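Dual specificity phosphatase 28 (Homo sapiens, PDB 5Y15) dephosphorylates a synthetic aryl phosphate in vitro but has almost no detectable activity on phosphotyrosine, and still less on phosphothreonine. Local coordinates at residues S46-A52 / A119-K125. The protein carries 2 engineered substitutions. Sequence-based numbering, arbitrary orientation.
Engineered in segment 119-125: Ser124 (natural residue Cys).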
loop_
_atom_site.group_PDB
_atom_site.type_symbol
_atom_site.label_atom_id
_atom_site.label_comp_id
_atom_site.label_asym_id
_atom_site.label_seq_id
_atom_site.Cartn_x
_atom_site.Cartn_y
_atom_site.Cartn_z
ATOM N N SER A 46 -13.374 4.187 10.251
ATOM C CA SER A 46 -12.620 4.224 9.006
ATOM C C SER A 46 -11.910 2.900 8.684
ATOM O O SER A 46 -11.043 2.861 7.810
ATOM C CB SER A 46 -11.623 5.386 9.028
ATOM O OG SER A 46 -12.293 6.616 8.778
ATOM N N LEU A 47 -12.316 1.803 9.318
ATOM C CA LEU A 47 -11.648 0.512 9.201
ATOM C C LEU A 47 -12.671 -0.608 9.050
ATOM O O LEU A 47 -13.445 -0.860 9.979
ATOM C CB LEU A 47 -10.787 0.261 10.441
ATOM C CG LEU A 47 -10.165 -1.123 10.510
ATOM C CD1 LEU A 47 -9.037 -1.218 9.456
ATOM C CD2 LEU A 47 -9.686 -1.425 11.942
ATOM N N PHE A 48 -12.659 -1.296 7.901
ATOM C CA PHE A 48 -13.548 -2.425 7.629
ATOM C C PHE A 48 -12.758 -3.683 7.288
ATOM O O PHE A 48 -11.727 -3.621 6.619
ATOM C CB PHE A 48 -14.486 -2.146 6.459
ATOM C CG PHE A 48 -15.327 -0.932 6.639
ATOM C CD1 PHE A 48 -14.824 0.325 6.331
ATOM C CD2 PHE A 48 -16.618 -1.038 7.139
ATOM C CE1 PHE A 48 -15.600 1.454 6.491
ATOM C CE2 PHE A 48 -17.407 0.093 7.306
ATOM C CZ PHE A 48 -16.895 1.342 6.981
ATOM N N LEU A 49 -13.300 -4.826 7.697
ATOM C CA LEU A 49 -12.750 -6.139 7.437
ATOM C C LEU A 49 -13.707 -6.874 6.501
ATOM O O LEU A 49 -14.923 -6.673 6.566
ATOM C CB LEU A 49 -12.581 -6.920 8.746
ATOM C CG LEU A 49 -11.966 -8.319 8.707
ATOM C CD1 LEU A 49 -11.363 -8.611 10.032
ATOM C CD2 LEU A 49 -12.961 -9.419 8.338
ATOM N N GLY A 50 -13.169 -7.717 5.616
ATOM C CA GLY A 50 -14.047 -8.411 4.689
ATOM C C GLY A 50 -13.507 -9.730 4.173
ATOM O O GLY A 50 -12.315 -10.032 4.263
ATOM N N SER A 51 -14.410 -10.508 3.596
ATOM C CA SER A 51 -14.049 -11.782 2.988
ATOM C C SER A 51 -13.958 -11.584 1.490
ATOM O O SER A 51 -14.063 -10.460 0.995
ATOM C CB SER A 51 -15.076 -12.872 3.290
ATOM O OG SER A 51 -16.346 -12.467 2.814
ATOM N N ALA A 52 -13.736 -12.692 0.766
ATOM C CA ALA A 52 -13.642 -12.681 -0.690
ATOM C C ALA A 52 -14.740 -11.818 -1.291
ATOM O O ALA A 52 -14.526 -11.132 -2.295
ATOM C CB ALA A 52 -13.706 -14.104 -1.278
ATOM N N ALA A 119 -11.314 5.629 4.163
ATOM C CA ALA A 119 -11.449 4.439 4.980
ATOM C C ALA A 119 -10.712 3.298 4.306
ATOM O O ALA A 119 -10.487 3.310 3.100
ATOM C CB ALA A 119 -12.924 4.067 5.174
ATOM N N CYS A 120 -10.364 2.289 5.085
ATOM C CA CYS A 120 -9.654 1.143 4.552
ATOM C C CYS A 120 -10.549 -0.069 4.637
ATOM O O CYS A 120 -11.304 -0.239 5.598
ATOM C CB CYS A 120 -8.374 0.811 5.322
ATOM S SG CYS A 120 -7.198 2.140 5.461
ATOM N N LEU A 121 -10.412 -0.931 3.636
ATOM C CA LEU A 121 -11.004 -2.253 3.663
ATOM C C LEU A 121 -9.832 -3.220 3.678
ATOM O O LEU A 121 -8.973 -3.164 2.795
ATOM C CB LEU A 121 -11.901 -2.491 2.443
ATOM C CG LEU A 121 -12.069 -3.972 2.148
ATOM C CD1 LEU A 121 -12.979 -4.594 3.203
ATOM C CD2 LEU A 121 -12.546 -4.259 0.706
ATOM N N VAL A 122 -9.760 -4.050 4.706
ATOM C CA VAL A 122 -8.775 -5.117 4.814
ATOM C C VAL A 122 -9.534 -6.403 4.546
ATOM O O VAL A 122 -10.532 -6.679 5.221
ATOM C CB VAL A 122 -8.126 -5.168 6.206
ATOM C CG1 VAL A 122 -7.114 -6.276 6.292
ATOM C CG2 VAL A 122 -7.467 -3.832 6.571
ATOM N N TYR A 123 -9.086 -7.193 3.571
ATOM C CA TYR A 123 -9.825 -8.411 3.286
ATOM C C TYR A 123 -8.903 -9.566 2.945
ATOM O O TYR A 123 -7.792 -9.388 2.444
ATOM C CB TYR A 123 -10.842 -8.195 2.175
ATOM C CG TYR A 123 -10.287 -8.059 0.782
ATOM C CD1 TYR A 123 -9.858 -6.831 0.308
ATOM C CD2 TYR A 123 -10.249 -9.153 -0.081
ATOM C CE1 TYR A 123 -9.361 -6.696 -0.974
ATOM C CE2 TYR A 123 -9.767 -9.030 -1.365
ATOM C CZ TYR A 123 -9.324 -7.794 -1.810
ATOM O OH TYR A 123 -8.840 -7.655 -3.098
ATOM N N SER A 124 -9.394 -10.761 3.235
ATOM C CA SER A 124 -8.727 -11.999 2.890
ATOM C C SER A 124 -9.813 -12.918 2.361
ATOM O O SER A 124 -10.985 -12.533 2.283
ATOM C CB SER A 124 -7.974 -12.603 4.085
ATOM O OG SER A 124 -8.865 -12.917 5.144
ATOM N N LYS A 125 -9.428 -14.108 1.914
ATOM C CA LYS A 125 -10.419 -14.996 1.314
ATOM C C LYS A 125 -11.583 -15.247 2.269
ATOM O O LYS A 125 -12.728 -14.869 1.994
ATOM C CB LYS A 125 -9.765 -16.306 0.893
ATOM C CG LYS A 125 -10.680 -17.238 0.102
ATOM C CD LYS A 125 -9.962 -18.564 -0.078
ATOM C CE LYS A 125 -10.932 -19.708 -0.232
ATOM N NZ LYS A 125 -10.156 -20.963 -0.291
#
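Phe48 lies with its ring edge turned to the neighbouring strand: CE1 reaches Ala119 CB at 4.0 Å, and Cys120 O also sits near the ring plane, 3.6 Å from CD1. With CG beside the backbone N (chi1 -57°), the ring swings back along the strand to Ala119, while Phe48 CB faces Leu121 CD1. Leu121 CD1 extends over the backbone to 4.0 Å from Gly50 N, on the face that carries Phe48 and Leu121, where Gly50 adds no side chain of its own. On the other face Leu47 CD1 and Val122 CG2 meet at 4.2 Å, the two side chains slanting across one another, both touching Met110 of helix 100-115. Strands 47-50 and 119-123 are parallel neighbours in the central sheet of the dual-specificity phosphatase fold, and 119-123 runs into the phosphate-binding loop. The ladder is straightest at its middle, where Val122 N donates to Phe48 O with an N-H...O angle of 172°. Gly50 O accepts from Ser124 N at 3.2 Å, and beyond it Ala52 N donates to Lys125 O. Ser124, an engineered replacement for the cysteine inferred to form the phosphocysteine intermediate, points away from 46-52; its OG is hydrogen-bonded to Ser131 OG and lies close to a bound phosphate ion.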